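Long-range contacts in nucleoporin NUP82 (PDB 5CWW), which forms part of the nuclear pore complex, probably both as a structural component and as a docking partner for nuclear transport factors: residues F250-P260 and T271-Y282; D385-G396 and L425-Q436. All coordinates share one frame; numbering follows the deposited sequence.

In the fold
Interactions 1 and 2 lie in series along the N-terminal part of the protein, the first closing before the second opens. Each joins an outermost strand of a separate sheet to the strand beside it. Strands 254-258 and 272-276 form interaction 1; strands 389-395 and 427-432 form interaction 2. The centres are about 10 Å apart, and the sheets pack face against face. I392 and V394 of interaction 2 rest on A275 and W273 of interaction 1. Near the bulges, A255 CB lies 3.4 Å from L389 O. Successive sheets of antiparallel strands are consistent with a beta-propeller, in which these would be neighbouring blades. The two contacts thus lie where the two sheets meet, probably an interface between blades.

Interaction 1 (F250-P260 and T271-Y282); sequences FDMEVAAACFP and TLWLAMTSGDVY
E253 and T277 meet through both side chain and backbone. T277 OG1 donates to E253 OE2 at 2.6 Å, on the anti lone pair of the carboxylate. T277 N bonds E253 O at 2.9 Å. The glutamate chain runs extended, with CG anti to the backbone N (chi1 -176°), and this carries the carboxylate across to the threonine. A water donates to T277 OG1 and F250 O. With an alanine in place of E253, the T277 hydroxyl is likely to lose its carboxylate acceptor and be held mainly by the water that also bonds F250 O. Next to this pair, S278 OG donates to D251 O at 3.0 Å, from above the carbonyl plane. D251 OD1 and D280 OD2 share a bridging water, while D251 OD2 bonds the backbone of another protein chain. Further along, L272 CD1 sits over one face of the F259 ring, 4.0 Å from its centroid. V254 CG2 packs on M276 SD. The strands are held by paired backbone bonds between C258 and W273. A255 N and A256 N both bond A275 O, at 2.7 Å and 3.2 Å. This is a classic beta bulge in the first antiparallel strand pair of a four-stranded sheet, consistent with a beta-propeller blade.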
loop_
_atom_site.group_PDB
_atom_site.type_symbol
_atom_site.label_atom_id
_atom_site.label_comp_id
_atom_site.label_asym_id
_atom_site.label_seq_id
_atom_site.Cartn_x
_atom_site.Cartn_y
_atom_site.Cartn_z
ATOM N N PHE B 250 0.192 15.488 -0.274
ATOM C CA PHE B 250 -0.235 14.957 -1.568
ATOM C C PHE B 250 0.808 14.024 -2.176
ATOM O O PHE B 250 0.460 13.063 -2.855
ATOM C CB PHE B 250 -0.544 16.096 -2.549
ATOM C CG PHE B 250 0.647 16.944 -2.905
ATOM C CD1 PHE B 250 1.556 16.523 -3.862
ATOM C CD2 PHE B 250 0.843 18.176 -2.301
ATOM C CE1 PHE B 250 2.648 17.302 -4.195
ATOM C CE2 PHE B 250 1.933 18.960 -2.631
ATOM C CZ PHE B 250 2.835 18.523 -3.579
ATOM N N ASP B 251 2.084 14.297 -1.926
ATOM C CA ASP B 251 3.150 13.545 -2.578
ATOM C C ASP B 251 3.340 12.170 -1.945
ATOM O O ASP B 251 3.864 11.257 -2.586
ATOM C CB ASP B 251 4.467 14.324 -2.535
ATOM C CG ASP B 251 5.246 14.243 -3.845
ATOM O OD1 ASP B 251 4.842 13.485 -4.753
ATOM O OD2 ASP B 251 6.279 14.935 -3.961
ATOM N N MET B 252 2.912 12.025 -0.693
ATOM C CA MET B 252 2.927 10.725 -0.029
ATOM C C MET B 252 1.529 10.346 0.451
ATOM O O MET B 252 1.372 9.657 1.459
ATOM C CB MET B 252 3.916 10.724 1.139
ATOM C CG MET B 252 5.374 10.815 0.697
ATOM S SD MET B 252 6.565 10.515 2.022
ATOM C CE MET B 252 6.386 8.742 2.232
ATOM N N GLU B 253 0.514 10.814 -0.269
ATOM C CA GLU B 253 -0.847 10.343 -0.049
ATOM C C GLU B 253 -0.957 8.937 -0.628
ATOM O O GLU B 253 -0.819 8.750 -1.835
ATOM C CB GLU B 253 -1.870 11.277 -0.695
ATOM C CG GLU B 253 -3.317 10.892 -0.421
ATOM C CD GLU B 253 -4.305 11.730 -1.206
ATOM O OE1 GLU B 253 -5.106 12.449 -0.576
ATOM O OE2 GLU B 253 -4.286 11.664 -2.453
ATOM N N VAL B 254 -1.210 7.952 0.227
ATOM C CA VAL B 254 -1.236 6.559 -0.210
ATOM C C VAL B 254 -2.526 6.232 -0.946
ATOM O O VAL B 254 -3.618 6.568 -0.484
ATOM C CB VAL B 254 -1.081 5.590 0.980
ATOM C CG1 VAL B 254 -1.065 4.138 0.498
ATOM C CG2 VAL B 254 0.191 5.903 1.758
ATOM N N ALA B 255 -2.384 5.578 -2.098
ATOM C CA ALA B 255 -3.525 5.089 -2.864
ATOM C C ALA B 255 -3.834 3.646 -2.483
ATOM O O ALA B 255 -4.992 3.279 -2.307
ATOM C CB ALA B 255 -3.252 5.194 -4.353
ATOM N N ALA B 256 -2.793 2.829 -2.360
ATOM C CA ALA B 256 -2.962 1.434 -1.979
ATOM C C ALA B 256 -1.629 0.794 -1.618
ATOM O O ALA B 256 -0.566 1.292 -1.984
ATOM C CB ALA B 256 -3.628 0.649 -3.103
ATOM N N ALA B 257 -1.705 -0.322 -0.904
ATOM C CA ALA B 257 -0.526 -1.083 -0.523
ATOM C C ALA B 257 -0.835 -2.569 -0.613
ATOM O O ALA B 257 -1.986 -2.983 -0.463
ATOM C CB ALA B 257 -0.079 -0.719 0.874
ATOM N N CYS B 258 0.194 -3.370 -0.867
ATOM C CA CYS B 258 0.015 -4.809 -0.937
ATOM C C CYS B 258 1.302 -5.546 -0.607
ATOM O O CYS B 258 2.397 -4.988 -0.709
ATOM C CB CYS B 258 -0.472 -5.212 -2.330
ATOM S SG CYS B 258 0.741 -4.934 -3.634
ATOM N N PHE B 259 1.148 -6.794 -0.174
ATOM C CA PHE B 259 2.249 -7.741 -0.133
ATOM C C PHE B 259 2.218 -8.537 -1.426
ATOM O O PHE B 259 1.160 -8.662 -2.049
ATOM C CB PHE B 259 2.142 -8.682 1.068
ATOM C CG PHE B 259 2.516 -8.047 2.373
ATOM C CD1 PHE B 259 3.843 -7.794 2.679
ATOM C CD2 PHE B 259 1.546 -7.716 3.300
ATOM C CE1 PHE B 259 4.195 -7.209 3.882
ATOM C CE2 PHE B 259 1.891 -7.132 4.509
ATOM C CZ PHE B 259 3.219 -6.879 4.798
ATOM N N PRO B 260 3.370 -9.075 -1.845
ATOM C CA PRO B 260 3.309 -9.964 -3.001
ATOM C C PRO B 260 2.396 -11.149 -2.745
ATOM O O PRO B 260 2.215 -11.559 -1.595
ATOM C CB PRO B 260 4.761 -10.413 -3.174
ATOM C CG PRO B 260 5.548 -9.269 -2.663
ATOM C CD PRO B 260 4.759 -8.750 -1.484
ATOM N N THR B 271 8.127 -8.053 1.846
ATOM C CA THR B 271 8.205 -6.761 1.180
ATOM C C THR B 271 6.826 -6.140 1.048
ATOM O O THR B 271 5.954 -6.688 0.374
ATOM C CB THR B 271 8.845 -6.882 -0.213
ATOM O OG1 THR B 271 10.114 -7.540 -0.100
ATOM C CG2 THR B 271 9.046 -5.502 -0.836
ATOM N N LEU B 272 6.631 -4.998 1.698
ATOM C CA LEU B 272 5.404 -4.231 1.535
ATOM C C LEU B 272 5.597 -3.211 0.423
ATOM O O LEU B 272 6.539 -2.417 0.451
ATOM C CB LEU B 272 5.011 -3.529 2.837
ATOM C CG LEU B 272 3.717 -2.712 2.777
ATOM C CD1 LEU B 272 2.513 -3.618 2.541
ATOM C CD2 LEU B 272 3.534 -1.892 4.054
ATOM N N TRP B 273 4.709 -3.257 -0.561
ATOM C CA TRP B 273 4.737 -2.332 -1.685
ATOM C C TRP B 273 3.646 -1.285 -1.518
ATOM O O TRP B 273 2.543 -1.607 -1.078
ATOM C CB TRP B 273 4.544 -3.086 -3.002
ATOM C CG TRP B 273 5.740 -3.870 -3.441
ATOM C CD1 TRP B 273 6.044 -5.161 -3.112
ATOM C CD2 TRP B 273 6.790 -3.421 -4.305
ATOM N NE1 TRP B 273 7.218 -5.542 -3.718
ATOM C CE2 TRP B 273 7.696 -4.490 -4.456
ATOM C CE3 TRP B 273 7.051 -2.217 -4.966
ATOM C CZ2 TRP B 273 8.845 -4.390 -5.235
ATOM C CZ3 TRP B 273 8.192 -2.121 -5.743
ATOM C CH2 TRP B 273 9.073 -3.201 -5.870
ATOM N N LEU B 274 3.949 -0.042 -1.885
ATOM C CA LEU B 274 2.977 1.043 -1.773
ATOM C C LEU B 274 2.917 1.897 -3.028
ATOM O O LEU B 274 3.939 2.152 -3.672
ATOM C CB LEU B 274 3.308 1.940 -0.584
ATOM C CG LEU B 274 3.359 1.273 0.791
ATOM C CD1 LEU B 274 4.793 0.905 1.159
ATOM C CD2 LEU B 274 2.742 2.182 1.837
ATOM N N ALA B 275 1.711 2.357 -3.344
ATOM C CA ALA B 275 1.491 3.264 -4.459
ATOM C C ALA B 275 0.803 4.532 -3.971
ATOM O O ALA B 275 -0.246 4.476 -3.329
ATOM C CB ALA B 275 0.663 2.589 -5.541
ATOM N N MET B 276 1.414 5.671 -4.283
ATOM C CA MET B 276 0.884 6.976 -3.918
ATOM C C MET B 276 0.021 7.524 -5.045
ATOM O O MET B 276 0.258 7.220 -6.213
ATOM C CB MET B 276 2.027 7.950 -3.620
ATOM C CG MET B 276 3.069 7.412 -2.651
ATOM S SD MET B 276 2.413 7.142 -0.989
ATOM C CE MET B 276 3.869 6.519 -0.159
ATOM N N THR B 277 -0.972 8.337 -4.700
ATOM C CA THR B 277 -1.821 8.960 -5.708
ATOM C C THR B 277 -1.014 9.940 -6.556
ATOM O O THR B 277 -1.430 10.314 -7.648
ATOM C CB THR B 277 -3.016 9.702 -5.076
ATOM O OG1 THR B 277 -2.541 10.689 -4.153
ATOM C CG2 THR B 277 -3.932 8.729 -4.350
ATOM N N SER B 278 0.145 10.349 -6.053
ATOM C CA SER B 278 1.018 11.246 -6.800
ATOM C C SER B 278 1.665 10.532 -7.985
ATOM O O SER B 278 2.170 11.179 -8.899
ATOM C CB SER B 278 2.103 11.817 -5.887
ATOM O OG SER B 278 2.973 10.792 -5.440
ATOM N N GLY B 279 1.655 9.201 -7.954
ATOM C CA GLY B 279 2.227 8.395 -9.021
ATOM C C GLY B 279 3.477 7.633 -8.616
ATOM O O GLY B 279 3.997 6.831 -9.389
ATOM N N ASP B 280 3.956 7.874 -7.401
ATOM C CA ASP B 280 5.184 7.246 -6.928
ATOM C C ASP B 280 4.927 5.878 -6.311
ATOM O O ASP B 280 3.833 5.594 -5.816
ATOM C CB ASP B 280 5.887 8.149 -5.913
ATOM C CG ASP B 280 6.380 9.446 -6.526
ATOM O OD1 ASP B 280 6.620 9.474 -7.751
ATOM O OD2 ASP B 280 6.530 10.438 -5.783
ATOM N N VAL B 281 5.959 5.040 -6.342
ATOM C CA VAL B 281 5.897 3.690 -5.803
ATOM C C VAL B 281 7.026 3.516 -4.799
ATOM O O VAL B 281 8.143 3.978 -5.028
ATOM C CB VAL B 281 6.011 2.624 -6.922
ATOM C CG1 VAL B 281 6.112 1.221 -6.342
ATOM C CG2 VAL B 281 4.827 2.722 -7.876
ATOM N N TYR B 282 6.726 2.844 -3.692
ATOM C CA TYR B 282 7.700 2.606 -2.637
ATOM C C TYR B 282 7.685 1.147 -2.206
ATOM O O TYR B 282 6.701 0.438 -2.418
ATOM C CB TYR B 282 7.410 3.494 -1.425
ATOM C CG TYR B 282 7.633 4.970 -1.654
ATOM C CD1 TYR B 282 6.622 5.773 -2.162
ATOM C CD2 TYR B 282 8.848 5.563 -1.344
ATOM C CE1 TYR B 282 6.820 7.125 -2.363
ATOM C CE2 TYR B 282 9.055 6.912 -1.544
ATOM C CZ TYR B 282 8.038 7.689 -2.051
ATOM O OH TYR B 282 8.240 9.034 -2.248
HETATM O O HOH W 1 -1.597 13.052 -4.409
HETATM O O HOH W 2 6.260 10.270 -3.219
HETATM O O HOH W 3 6.611 13.060 -6.735
#

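Interaction 2 (D385-G396 and L425-Q436)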
loop_
_atom_site.group_PDB
_atom_site.type_symbol
_atom_site.label_atom_id
_atom_site.label_comp_id
_atom_site.label_asym_id
_atom_site.label_seq_id
_atom_site.Cartn_x
_atom_site.Cartn_y
_atom_site.Cartn_z
ATOM N N ASP B 385 -4.213 11.849 -15.338
ATOM C CA ASP B 385 -4.963 10.667 -14.922
ATOM C C ASP B 385 -4.220 9.371 -15.259
ATOM O O ASP B 385 -4.683 8.283 -14.921
ATOM C CB ASP B 385 -6.359 10.656 -15.560
ATOM C CG ASP B 385 -6.321 10.770 -17.076
ATOM O OD1 ASP B 385 -5.262 10.497 -17.680
ATOM O OD2 ASP B 385 -7.364 11.125 -17.665
ATOM N N GLU B 386 -3.074 9.498 -15.924
ATOM C CA GLU B 386 -2.224 8.350 -16.230
ATOM C C GLU B 386 -1.107 8.222 -15.196
ATOM O O GLU B 386 -0.708 7.115 -14.835
ATOM C CB GLU B 386 -1.632 8.475 -17.638
ATOM C CG GLU B 386 -2.655 8.296 -18.754
ATOM C CD GLU B 386 -2.096 8.609 -20.131
ATOM O OE1 GLU B 386 -1.118 9.379 -20.224
ATOM O OE2 GLU B 386 -2.640 8.084 -21.125
ATOM N N VAL B 387 -0.610 9.358 -14.719
ATOM C CA VAL B 387 0.437 9.363 -13.704
ATOM C C VAL B 387 -0.164 8.989 -12.354
ATOM O O VAL B 387 0.415 8.210 -11.597
ATOM C CB VAL B 387 1.130 10.743 -13.606
ATOM C CG1 VAL B 387 2.127 10.779 -12.450
ATOM C CG2 VAL B 387 1.830 11.076 -14.912
ATOM N N GLU B 388 -1.334 9.555 -12.069
ATOM C CA GLU B 388 -2.037 9.331 -10.812
ATOM C C GLU B 388 -2.428 7.864 -10.632
ATOM O O GLU B 388 -3.137 7.300 -11.467
ATOM C CB GLU B 388 -3.284 10.218 -10.754
ATOM C CG GLU B 388 -4.133 10.048 -9.502
ATOM C CD GLU B 388 -5.294 11.021 -9.456
ATOM O OE1 GLU B 388 -6.087 11.050 -10.422
ATOM O OE2 GLU B 388 -5.405 11.764 -8.457
ATOM N N LEU B 389 -1.967 7.256 -9.541
ATOM C CA LEU B 389 -2.203 5.834 -9.291
ATOM C C LEU B 389 -3.383 5.614 -8.354
ATOM O O LEU B 389 -3.661 6.438 -7.478
ATOM C CB LEU B 389 -0.954 5.170 -8.706
ATOM C CG LEU B 389 0.247 5.023 -9.645
ATOM C CD1 LEU B 389 1.420 4.423 -8.893
ATOM C CD2 LEU B 389 -0.099 4.165 -10.852
ATOM N N LYS B 390 -4.069 4.491 -8.546
ATOM C CA LYS B 390 -5.226 4.148 -7.728
ATOM C C LYS B 390 -5.130 2.743 -7.142
ATOM O O LYS B 390 -5.811 2.428 -6.169
ATOM C CB LYS B 390 -6.507 4.289 -8.555
ATOM C CG LYS B 390 -6.900 5.739 -8.819
ATOM C CD LYS B 390 -7.384 6.431 -7.543
ATOM C CE LYS B 390 -7.345 7.947 -7.652
ATOM N NZ LYS B 390 -8.248 8.453 -8.719
ATOM N N ASP B 391 -4.287 1.899 -7.726
ATOM C CA ASP B 391 -4.067 0.573 -7.163
ATOM C C ASP B 391 -2.703 0.020 -7.541
ATOM O O ASP B 391 -2.072 0.475 -8.495
ATOM C CB ASP B 391 -5.154 -0.399 -7.624
ATOM C CG ASP B 391 -5.406 -1.515 -6.621
ATOM O OD1 ASP B 391 -4.597 -1.680 -5.684
ATOM O OD2 ASP B 391 -6.411 -2.240 -6.777
ATOM N N ILE B 392 -2.256 -0.964 -6.771
ATOM C CA ILE B 392 -0.997 -1.643 -7.030
ATOM C C ILE B 392 -1.186 -3.132 -6.776
ATOM O O ILE B 392 -1.871 -3.527 -5.832
ATOM C CB ILE B 392 0.148 -1.086 -6.155
ATOM C CG1 ILE B 392 1.463 -1.802 -6.479
ATOM C CG2 ILE B 392 -0.200 -1.203 -4.667
ATOM C CD1 ILE B 392 2.689 -1.147 -5.877
ATOM N N TYR B 393 -0.589 -3.951 -7.635
ATOM C CA TYR B 393 -0.697 -5.400 -7.530
ATOM C C TYR B 393 0.631 -6.034 -7.906
ATOM O O TYR B 393 1.118 -5.853 -9.022
ATOM C CB TYR B 393 -1.817 -5.926 -8.426
ATOM C CG TYR B 393 -1.885 -7.433 -8.502
ATOM C CD1 TYR B 393 -2.342 -8.181 -7.427
ATOM C CD2 TYR B 393 -1.499 -8.106 -9.653
ATOM C CE1 TYR B 393 -2.408 -9.560 -7.495
ATOM C CE2 TYR B 393 -1.563 -9.483 -9.731
ATOM C CZ TYR B 393 -2.018 -10.205 -8.649
ATOM O OH TYR B 393 -2.081 -11.575 -8.725
ATOM N N VAL B 394 1.220 -6.760 -6.963
ATOM C CA VAL B 394 2.561 -7.296 -7.136
ATOM C C VAL B 394 2.565 -8.816 -7.138
ATOM O O VAL B 394 2.085 -9.454 -6.205
ATOM C CB VAL B 394 3.507 -6.798 -6.033
ATOM C CG1 VAL B 394 4.928 -7.312 -6.268
ATOM C CG2 VAL B 394 3.498 -5.278 -5.986
ATOM N N ILE B 395 3.113 -9.386 -8.203
ATOM C CA ILE B 395 3.317 -10.822 -8.294
ATOM C C ILE B 395 4.758 -11.111 -7.903
ATOM O O ILE B 395 5.689 -10.777 -8.638
ATOM C CB ILE B 395 3.026 -11.348 -9.707
ATOM C CG1 ILE B 395 1.633 -10.904 -10.157
ATOM C CG2 ILE B 395 3.130 -12.868 -9.737
ATOM C CD1 ILE B 395 1.384 -11.063 -11.632
ATOM N N GLY B 396 4.940 -11.720 -6.737
ATOM C CA GLY B 396 6.269 -11.962 -6.216
ATOM C C GLY B 396 7.044 -12.962 -7.051
ATOM O O GLY B 396 6.462 -13.856 -7.668
ATOM N N LEU B 425 11.210 -13.217 -11.069
ATOM C CA LEU B 425 11.281 -11.772 -10.887
ATOM C C LEU B 425 9.962 -11.258 -10.342
ATOM O O LEU B 425 8.896 -11.764 -10.697
ATOM C CB LEU B 425 11.587 -11.062 -12.208
ATOM C CG LEU B 425 12.884 -11.375 -12.953
ATOM C CD1 LEU B 425 12.819 -10.747 -14.330
ATOM C CD2 LEU B 425 14.098 -10.867 -12.193
ATOM N N ASN B 426 10.028 -10.252 -9.481
ATOM C CA ASN B 426 8.824 -9.559 -9.054
ATOM C C ASN B 426 8.220 -8.804 -10.231
ATOM O O ASN B 426 8.943 -8.194 -11.024
ATOM C CB ASN B 426 9.112 -8.594 -7.902
ATOM C CG ASN B 426 9.739 -9.280 -6.708
ATOM O OD1 ASN B 426 9.148 -10.184 -6.115
ATOM N ND2 ASN B 426 10.934 -8.841 -6.332
ATOM N N ILE B 427 6.901 -8.872 -10.355
ATOM C CA ILE B 427 6.180 -8.090 -11.347
ATOM C C ILE B 427 5.291 -7.096 -10.618
ATOM O O ILE B 427 4.401 -7.482 -9.859
ATOM C CB ILE B 427 5.330 -8.973 -12.282
ATOM C CG1 ILE B 427 6.202 -10.067 -12.912
ATOM C CG2 ILE B 427 4.682 -8.118 -13.367
ATOM C CD1 ILE B 427 5.438 -11.069 -13.760
ATOM N N ILE B 428 5.559 -5.814 -10.836
ATOM C CA ILE B 428 4.810 -4.749 -10.190
ATOM C C ILE B 428 3.819 -4.164 -11.187
ATOM O O ILE B 428 4.207 -3.583 -12.203
ATOM C CB ILE B 428 5.745 -3.648 -9.643
ATOM C CG1 ILE B 428 6.596 -4.193 -8.490
ATOM C CG2 ILE B 428 4.944 -2.458 -9.118
ATOM C CD1 ILE B 428 7.778 -5.047 -8.902
ATOM N N CYS B 429 2.536 -4.347 -10.894
ATOM C CA CYS B 429 1.463 -3.866 -11.755
ATOM C C CYS B 429 0.833 -2.620 -11.138
ATOM O O CYS B 429 0.506 -2.608 -9.947
ATOM C CB CYS B 429 0.415 -4.958 -11.967
ATOM S SG CYS B 429 1.107 -6.533 -12.546
ATOM N N LEU B 430 0.675 -1.578 -11.950
ATOM C CA LEU B 430 0.204 -0.280 -11.474
ATOM C C LEU B 430 -1.042 0.155 -12.236
ATOM O O LEU B 430 -1.060 0.145 -13.464
ATOM C CB LEU B 430 1.301 0.776 -11.623
ATOM C CG LEU B 430 2.673 0.421 -11.043
ATOM C CD1 LEU B 430 3.702 1.480 -11.417
ATOM C CD2 LEU B 430 2.598 0.258 -9.533
ATOM N N LEU B 431 -2.070 0.551 -11.493
ATOM C CA LEU B 431 -3.351 0.950 -12.068
ATOM C C LEU B 431 -3.600 2.442 -11.859
ATOM O O LEU B 431 -3.649 2.924 -10.725
ATOM C CB LEU B 431 -4.475 0.122 -11.442
ATOM C CG LEU B 431 -5.901 0.231 -11.982
ATOM C CD1 LEU B 431 -5.952 0.067 -13.494
ATOM C CD2 LEU B 431 -6.754 -0.837 -11.308
ATOM N N SER B 432 -3.746 3.168 -12.964
ATOM C CA SER B 432 -3.968 4.611 -12.927
ATOM C C SER B 432 -5.454 4.946 -12.860
ATOM O O SER B 432 -6.299 4.103 -13.160
ATOM C CB SER B 432 -3.347 5.280 -14.155
ATOM O OG SER B 432 -1.991 4.902 -14.317
ATOM N N THR B 433 -5.760 6.183 -12.478
ATOM C CA THR B 433 -7.136 6.675 -12.455
ATOM C C THR B 433 -7.824 6.442 -13.794
ATOM O O THR B 433 -9.003 6.091 -13.845
ATOM C CB THR B 433 -7.187 8.183 -12.124
ATOM O OG1 THR B 433 -6.546 8.423 -10.864
ATOM C CG2 THR B 433 -8.627 8.686 -12.064
ATOM N N SER B 434 -7.075 6.633 -14.874
ATOM C CA SER B 434 -7.618 6.508 -16.221
ATOM C C SER B 434 -7.941 5.063 -16.575
ATOM O O SER B 434 -8.587 4.798 -17.587
ATOM C CB SER B 434 -6.633 7.072 -17.244
ATOM O OG SER B 434 -5.479 6.256 -17.330
ATOM N N GLY B 435 -7.484 4.131 -15.745
ATOM C CA GLY B 435 -7.636 2.716 -16.027
ATOM C C GLY B 435 -6.424 2.162 -16.751
ATOM O O GLY B 435 -6.387 0.985 -17.106
ATOM N N GLN B 436 -5.433 3.018 -16.981
ATOM C CA GLN B 436 -4.170 2.587 -17.567
ATOM C C GLN B 436 -3.489 1.578 -16.653
ATOM O O GLN B 436 -3.433 1.769 -15.437
ATOM C CB GLN B 436 -3.245 3.785 -17.809
ATOM C CG GLN B 436 -1.863 3.422 -18.359
ATOM C CD GLN B 436 -0.836 4.516 -18.131
ATOM O OE1 GLN B 436 -0.221 4.599 -17.062
ATOM N NE2 GLN B 436 -0.641 5.359 -19.137
HETATM O O HOH W 4 -5.194 6.194 -20.227
HETATM O O HOH W 5 6.735 -13.301 -10.442
#
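A classic beta bulge places K390 and D391 opposite L431. L431 O accepts from K390 N at 2.7 Å and from D391 N at 3.2 Å. Beside the bulge, T433 OG1 links two charged side chains. It receives a bond from K390 NZ at 2.7 Å and donates to E388 OE1 at 2.7 Å, meeting that oxygen 44° out of the carboxylate plane. The hydroxyl therefore both accepts and donates, which fixes its rotation. K390 reaches it by bending at chi2 (-70°) and again at chi4. Its ammonium also bonds G488 O and lies against W489 in a cation-pi contact. T433 N bonds E388 O, so E388 holds the threonine at two points. The type I turn from S432 to G435 is fastened to the end of helix 384-387. S432 OG donates to E386 O at 2.6 Å, and S434 N to D385 O at 2.9 Å.

Strands 389-395 and 427-432 form an antiparallel ladder at one side of a sheet, 389-395 being the outermost strand within this chain, consistent with part of a propeller blade. The pairs Y393 with C429 and I395 with I427 are each joined by two backbone bonds. I392, V394, I428 and L430 share one face. There I392 CG1 lies alongside L430 CD2 at 3.9 Å, and V394 CG2 meets I428 CG1 at 4.1 Å. This apolar layer packs on W273 and A275 of the neighbouring sheet. The other face carries D391, Y393, C429 and L431. C429 SG sits at the edge of the Y393 ring, near its plane. D391 OD1 accepts from I392 N, while OD2 forms a salt bridge with R47 and accepts from F492 N. Y393 OH is hydrogen-bonded to P499 O, and C429 and L431 pack on F492.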